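Local coordinates for RNA-binding protein Smaug (PDB 1OXJ) that probably recognises RNA hairpins through its SAM domain, which is joined to a helical PHAT domain, at residues L146-S149 against I150-E153; L57-D60 against K61-R65. All coordinates share one frame; numbering follows the deposited sequence.

In the fold
From the N terminus the chain first builds the short helices 10-16, 31-34 and 39-44, then runs into the long helix 49-77, which leads from the SAM part to the PHAT part. Contact 2 is a run of about two and a half turns within that helix. Helices 83-91 and 111-127 follow before helix 136-150, whose C-terminal end is contact 1. Both contacts are local, and they come in series along the chain without nesting or crossing. The centres of contacts 1 and 2 lie about 20 Å apart. Contact 2 ties the SAM helices to loop residues 93-98, and Val-94 of that loop also meets contact 1, beside helices 111-127 and 159-170.

Contact 1: L146-S149 against I150-E153; sequences LDRS and IHNE
The imidazole of His-151 and the guanidinium of Arg-148 lie with their planes only 7° apart and approach obliquely, NH2 of Arg-148 lying 3.9 Å from CD2 of His-151. One face of the ring carries CG2 of Ile-150 over its centre, while the backbone O of Asp-147 reaches CD2 of His-151 obliquely at 3.2 Å. This is the C-terminal end of helix 136-150 in the PHAT domain, where a type I beta turn, Ser-149 to Asn-152, takes the chain out of the helix into the loop before helix 159-170. The side chain of Arg-148, bent at chi2 and chi3, brings NH1 to OD2 of Asp-147 in a salt bridge whose hydrogen bond is weak. The other carboxylate oxygen of Asp-147 is paired with Lys-166 of helix 159-170, so the acid links two basic side chains.

The backbone records the change of path. Ile-150 N still donates to Leu-146 O in an ordinary helical bond of 2.8 Å, whereas His-151 N makes a weak bond to Arg-148 O, three residues back. Ser-149, buried by Val-94 and Phe-115, bonds through OG to the carbonyl of Ile-145. Ile-150 packs on Leu-162 and Lys-163 of helix 159-170. OD1 of Asn-152 accepts from the amide of Ala-154, an Asx turn. The beta turn itself closes with Asn-152 N bonded to Ser-149 O at 3.1 Å, the N-H directed at the oxygen (164°) but the donor standing well above the carbonyl plane.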
ATOM      1  N   LEU A 146       2.183  -7.315   6.869  1.00 30.70           N
ATOM      2  CA  LEU A 146       1.218  -8.403   6.761  1.00 33.68           C
ATOM      3  C   LEU A 146       0.065  -8.093   7.701  1.00 35.55           C
ATOM      4  O   LEU A 146      -1.099  -8.300   7.373  1.00 36.50           O
ATOM      5  CB  LEU A 146       1.871  -9.735   7.138  1.00 33.28           C
ATOM      6  CG  LEU A 146       3.014 -10.171   6.215  1.00 35.00           C
ATOM      7  CD1 LEU A 146       3.641 -11.456   6.727  1.00 34.92           C
ATOM      8  CD2 LEU A 146       2.485 -10.360   4.806  1.00 33.71           C
ATOM      9  N   ASP A 147       0.418  -7.569   8.866  1.00 38.96           N
ATOM     10  CA  ASP A 147      -0.536  -7.201   9.899  1.00 40.40           C
ATOM     11  C   ASP A 147      -1.586  -6.224   9.363  1.00 39.83           C
ATOM     12  O   ASP A 147      -2.787  -6.452   9.508  1.00 39.57           O
ATOM     13  CB  ASP A 147       0.234  -6.591  11.073  1.00 44.63           C
ATOM     14  CG  ASP A 147      -0.483  -6.755  12.391  1.00 49.34           C
ATOM     15  OD1 ASP A 147      -1.092  -7.825  12.611  1.00 51.75           O
ATOM     16  OD2 ASP A 147      -0.422  -5.819  13.216  1.00 53.29           O
ATOM     17  N   ARG A 148      -1.135  -5.142   8.736  1.00 38.20           N
ATOM     18  CA  ARG A 148      -2.045  -4.146   8.176  1.00 37.51           C
ATOM     19  C   ARG A 148      -2.791  -4.696   6.959  1.00 37.07           C
ATOM     20  O   ARG A 148      -3.927  -4.311   6.704  1.00 36.60           O
ATOM     21  CB  ARG A 148      -1.274  -2.887   7.763  1.00 38.80           C
ATOM     22  CG  ARG A 148      -0.603  -2.136   8.907  1.00 43.81           C
ATOM     23  CD  ARG A 148      -1.614  -1.353   9.743  1.00 47.48           C
ATOM     24  NE  ARG A 148      -2.499  -2.219  10.521  1.00 50.60           N
ATOM     25  CZ  ARG A 148      -2.132  -2.883  11.614  1.00 53.74           C
ATOM     26  NH1 ARG A 148      -0.890  -2.784  12.070  1.00 54.57           N
ATOM     27  NH2 ARG A 148      -3.009  -3.647  12.255  1.00 54.99           N
ATOM     28  N   SER A 149      -2.150  -5.591   6.209  1.00 35.31           N
ATOM     29  CA  SER A 149      -2.775  -6.177   5.022  1.00 36.42           C
ATOM     30  C   SER A 149      -3.925  -7.120   5.405  1.00 37.24           C
ATOM     31  O   SER A 149      -4.951  -7.190   4.712  1.00 37.76           O
ATOM     32  CB  SER A 149      -1.731  -6.948   4.199  1.00 35.93           C
ATOM     33  OG  SER A 149      -0.714  -6.080   3.717  1.00 33.75           O
ATOM     34  N   ILE A 150      -3.750  -7.844   6.506  1.00 37.69           N
ATOM     35  CA  ILE A 150      -4.776  -8.778   6.973  1.00 38.50           C
ATOM     36  C   ILE A 150      -6.065  -8.020   7.279  1.00 39.26           C
ATOM     37  O   ILE A 150      -7.164  -8.560   7.144  1.00 39.64           O
ATOM     38  CB  ILE A 150      -4.298  -9.533   8.239  1.00 38.27           C
ATOM     39  CG1 ILE A 150      -3.192 -10.523   7.859  1.00 38.91           C
ATOM     40  CG2 ILE A 150      -5.456 -10.282   8.887  1.00 41.05           C
ATOM     41  CD1 ILE A 150      -2.488 -11.158   9.044  1.00 37.91           C
ATOM     42  N   HIS A 151      -5.927  -6.754   7.651  1.00 40.93           N
ATOM     43  CA  HIS A 151      -7.084  -5.936   7.990  1.00 43.56           C
ATOM     44  C   HIS A 151      -7.501  -4.940   6.912  1.00 44.35           C
ATOM     45  O   HIS A 151      -8.300  -4.035   7.163  1.00 44.89           O
ATOM     46  CB  HIS A 151      -6.815  -5.219   9.313  1.00 45.50           C
ATOM     47  CG  HIS A 151      -6.593  -6.156  10.460  1.00 45.91           C
ATOM     48  ND1 HIS A 151      -7.588  -6.972  10.958  1.00 47.46           N
ATOM     49  CD2 HIS A 151      -5.482  -6.442  11.179  1.00 45.67           C
ATOM     50  CE1 HIS A 151      -7.099  -7.719  11.931  1.00 47.45           C
ATOM     51  NE2 HIS A 151      -5.823  -7.417  12.085  1.00 46.43           N
ATOM     52  N   ASN A 152      -6.965  -5.110   5.709  1.00 44.44           N
ATOM     53  CA  ASN A 152      -7.323  -4.237   4.599  1.00 44.82           C
ATOM     54  C   ASN A 152      -8.547  -4.878   3.949  1.00 45.36           C
ATOM     55  O   ASN A 152      -8.463  -5.985   3.420  1.00 43.23           O
ATOM     56  CB  ASN A 152      -6.185  -4.167   3.584  1.00 45.42           C
ATOM     57  CG  ASN A 152      -6.438  -3.139   2.502  1.00 48.42           C
ATOM     58  OD1 ASN A 152      -7.590  -2.850   2.157  1.00 47.35           O
ATOM     59  ND2 ASN A 152      -5.364  -2.589   1.946  1.00 48.14           N
ATOM     60  N   GLU A 153      -9.680  -4.187   3.995  1.00 45.74           N
ATOM     61  CA  GLU A 153     -10.911  -4.719   3.423  1.00 46.47           C
ATOM     62  C   GLU A 153     -10.773  -5.206   1.986  1.00 46.25           C
ATOM     63  O   GLU A 153     -11.487  -6.119   1.570  1.00 47.36           O
ATOM     64  CB  GLU A 153     -12.028  -3.678   3.526  1.00 47.57           C
ATOM     65  CG  GLU A 153     -12.538  -3.500   4.953  1.00 49.78           C
ATOM     66  CD  GLU A 153     -13.676  -2.502   5.056  1.00 53.07           C
ATOM     67  OE1 GLU A 153     -14.578  -2.544   4.192  1.00 54.22           O
ATOM     68  OE2 GLU A 153     -13.673  -1.684   6.004  1.00 55.13           O
TER

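Contact 2: L57-D60 against K61-R65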
ATOM      1  N   LEU A  57       0.782  15.819  -3.721  1.00 36.80           N
ATOM      2  CA  LEU A  57       1.958  14.979  -3.942  1.00 38.04           C
ATOM      3  C   LEU A  57       1.655  13.532  -3.576  1.00 36.69           C
ATOM      4  O   LEU A  57       2.065  12.607  -4.275  1.00 37.13           O
ATOM      5  CB  LEU A  57       3.136  15.465  -3.096  1.00 40.62           C
ATOM      6  CG  LEU A  57       3.791  16.788  -3.489  1.00 44.54           C
ATOM      7  CD1 LEU A  57       4.954  17.069  -2.543  1.00 45.52           C
ATOM      8  CD2 LEU A  57       4.276  16.712  -4.934  1.00 43.61           C
ATOM      9  N   CYS A  58       0.939  13.344  -2.472  1.00 34.91           N
ATOM     10  CA  CYS A  58       0.585  12.001  -2.022  1.00 34.85           C
ATOM     11  C   CYS A  58      -0.350  11.328  -3.016  1.00 32.81           C
ATOM     12  O   CYS A  58      -0.218  10.135  -3.284  1.00 32.68           O
ATOM     13  CB  CYS A  58      -0.066  12.058  -0.635  1.00 34.58           C
ATOM     14  SG  CYS A  58       1.068  12.554   0.679  1.00 41.28           S
ATOM     15  N   ILE A  59      -1.294  12.095  -3.561  1.00 32.05           N
ATOM     16  CA  ILE A  59      -2.235  11.562  -4.544  1.00 32.89           C
ATOM     17  C   ILE A  59      -1.454  11.166  -5.799  1.00 34.11           C
ATOM     18  O   ILE A  59      -1.730  10.139  -6.429  1.00 31.22           O
ATOM     19  CB  ILE A  59      -3.315  12.622  -4.899  1.00 32.53           C
ATOM     20  CG1 ILE A  59      -4.202  12.894  -3.679  1.00 34.27           C
ATOM     21  CG2 ILE A  59      -4.154  12.156  -6.079  1.00 30.90           C
ATOM     22  CD1 ILE A  59      -5.168  11.766  -3.329  1.00 35.74           C
ATOM     23  N   ASP A  60      -0.467  11.982  -6.161  1.00 36.31           N
ATOM     24  CA  ASP A  60       0.349  11.670  -7.326  1.00 38.77           C
ATOM     25  C   ASP A  60       1.083  10.360  -7.074  1.00 38.75           C
ATOM     26  O   ASP A  60       1.171   9.511  -7.962  1.00 40.78           O
ATOM     27  CB  ASP A  60       1.355  12.792  -7.606  1.00 43.26           C
ATOM     28  CG  ASP A  60       0.685  14.062  -8.079  1.00 47.32           C
ATOM     29  OD1 ASP A  60      -0.122  13.980  -9.028  1.00 50.96           O
ATOM     30  OD2 ASP A  60       0.959  15.137  -7.505  1.00 51.36           O
ATOM     31  N   LYS A  61       1.591  10.182  -5.856  1.00 37.79           N
ATOM     32  CA  LYS A  61       2.299   8.952  -5.530  1.00 38.31           C
ATOM     33  C   LYS A  61       1.343   7.767  -5.584  1.00 36.94           C
ATOM     34  O   LYS A  61       1.752   6.651  -5.892  1.00 36.01           O
ATOM     35  CB  LYS A  61       2.952   9.042  -4.145  1.00 41.05           C
ATOM     36  CG  LYS A  61       4.097  10.038  -4.096  1.00 43.07           C
ATOM     37  CD  LYS A  61       4.913   9.918  -2.818  1.00 47.03           C
ATOM     38  CE  LYS A  61       6.044  10.935  -2.815  1.00 48.71           C
ATOM     39  NZ  LYS A  61       6.900  10.807  -1.608  1.00 52.85           N
ATOM     40  N   LEU A  62       0.070   8.008  -5.278  1.00 35.88           N
ATOM     41  CA  LEU A  62      -0.920   6.940  -5.338  1.00 34.54           C
ATOM     42  C   LEU A  62      -0.980   6.451  -6.774  1.00 34.82           C
ATOM     43  O   LEU A  62      -1.046   5.247  -7.037  1.00 34.62           O
ATOM     44  CB  LEU A  62      -2.311   7.443  -4.920  1.00 33.58           C
ATOM     45  CG  LEU A  62      -2.573   7.669  -3.428  1.00 33.75           C
ATOM     46  CD1 LEU A  62      -4.075   7.949  -3.200  1.00 32.60           C
ATOM     47  CD2 LEU A  62      -2.145   6.421  -2.648  1.00 32.87           C
ATOM     48  N   LYS A  63      -0.933   7.392  -7.711  1.00 36.05           N
ATOM     49  CA  LYS A  63      -1.003   7.041  -9.124  1.00 37.49           C
ATOM     50  C   LYS A  63       0.204   6.244  -9.594  1.00 35.90           C
ATOM     51  O   LYS A  63       0.126   5.535 -10.593  1.00 38.79           O
ATOM     52  CB  LYS A  63      -1.148   8.299  -9.989  1.00 39.05           C
ATOM     53  CG  LYS A  63      -2.373   9.152  -9.697  1.00 41.71           C
ATOM     54  CD  LYS A  63      -2.488  10.269 -10.731  1.00 46.07           C
ATOM     55  CE  LYS A  63      -3.272  11.459 -10.213  1.00 48.91           C
ATOM     56  NZ  LYS A  63      -2.504  12.234  -9.186  1.00 51.53           N
ATOM     57  N   GLU A  64       1.312   6.342  -8.868  1.00 36.93           N
ATOM     58  CA  GLU A  64       2.527   5.613  -9.237  1.00 35.96           C
ATOM     59  C   GLU A  64       2.627   4.213  -8.632  1.00 35.58           C
ATOM     60  O   GLU A  64       3.516   3.439  -8.980  1.00 32.81           O
ATOM     61  CB  GLU A  64       3.764   6.414  -8.835  1.00 38.93           C
ATOM     62  CG  GLU A  64       4.023   7.637  -9.702  1.00 44.02           C
ATOM     63  CD  GLU A  64       4.018   7.302 -11.185  1.00 47.81           C
ATOM     64  OE1 GLU A  64       4.756   6.379 -11.598  1.00 47.75           O
ATOM     65  OE2 GLU A  64       3.273   7.964 -11.940  1.00 51.23           O
ATOM     66  N   ARG A  65       1.704   3.875  -7.739  1.00 34.46           N
ATOM     67  CA  ARG A  65       1.738   2.572  -7.097  1.00 32.50           C
ATOM     68  C   ARG A  65       1.948   1.383  -8.033  1.00 32.98           C
ATOM     69  O   ARG A  65       2.811   0.540  -7.777  1.00 32.84           O
ATOM     70  CB  ARG A  65       0.472   2.365  -6.268  1.00 31.90           C
ATOM     71  CG  ARG A  65       0.455   3.170  -4.978  1.00 27.71           C
ATOM     72  CD  ARG A  65      -0.866   3.015  -4.267  1.00 29.51           C
ATOM     73  NE  ARG A  65      -1.982   3.485  -5.099  1.00 29.27           N
ATOM     74  CZ  ARG A  65      -3.255   3.372  -4.748  1.00 32.79           C
ATOM     75  NH1 ARG A  65      -3.564   2.812  -3.584  1.00 30.33           N
ATOM     76  NH2 ARG A  65      -4.219   3.798  -5.560  1.00 30.41           N
TER
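Ile-59 and Leu-62 form the close-packed side of this helical segment, their CD1 atoms 4.0 Å apart where the two side chains meet at an angle. The backbone keeps regular i to i+4 bonds, with Lys-61 N to Leu-57 O and Leu-62 N to Cys-58 O both 2.9 Å. CG of Leu-62, anti to the carbonyl carbon (chi1 -76°), sits 3.4 Å from Cys-58 O.

Next to this packed strip, on the exposed side, Asp-60 and Lys-63 lie alongside each other, pointing the same way, and the lysine bends at chi4 (72°) to bring NZ to 3.0 Å from OD1 of Asp-60 in a salt bridge. NZ meets OD1 from above the carboxylate plane, 41° out of it, and the same NZ of Lys-63 lies 3.5 Å from CG2 of Ile-59. Lys-61 instead extends into solvent. The last i to i+4 bond, Glu-64 N to Asp-60 O, is weak, and OE1 of Glu-64 turns to Asn-67.

At the buried end, Leu-62 O accepts both Arg-65 N and, at 2.8 Å, Arg-65 NE. CD2 of Leu-62 lies over one face of the Arg-65 guanidinium, toward its rim; NH1 of Arg-65 hydrogen-bonds to Thr-96 OG1 and Pro-97 O. Within the SAM domain, Ile-59 and Leu-62 pack on Trp-13 of helix 10-16 and Met-34 of helix 31-34, and Cys-58 also touches Trp-13, so helix 49-77 lies against both shorter helices.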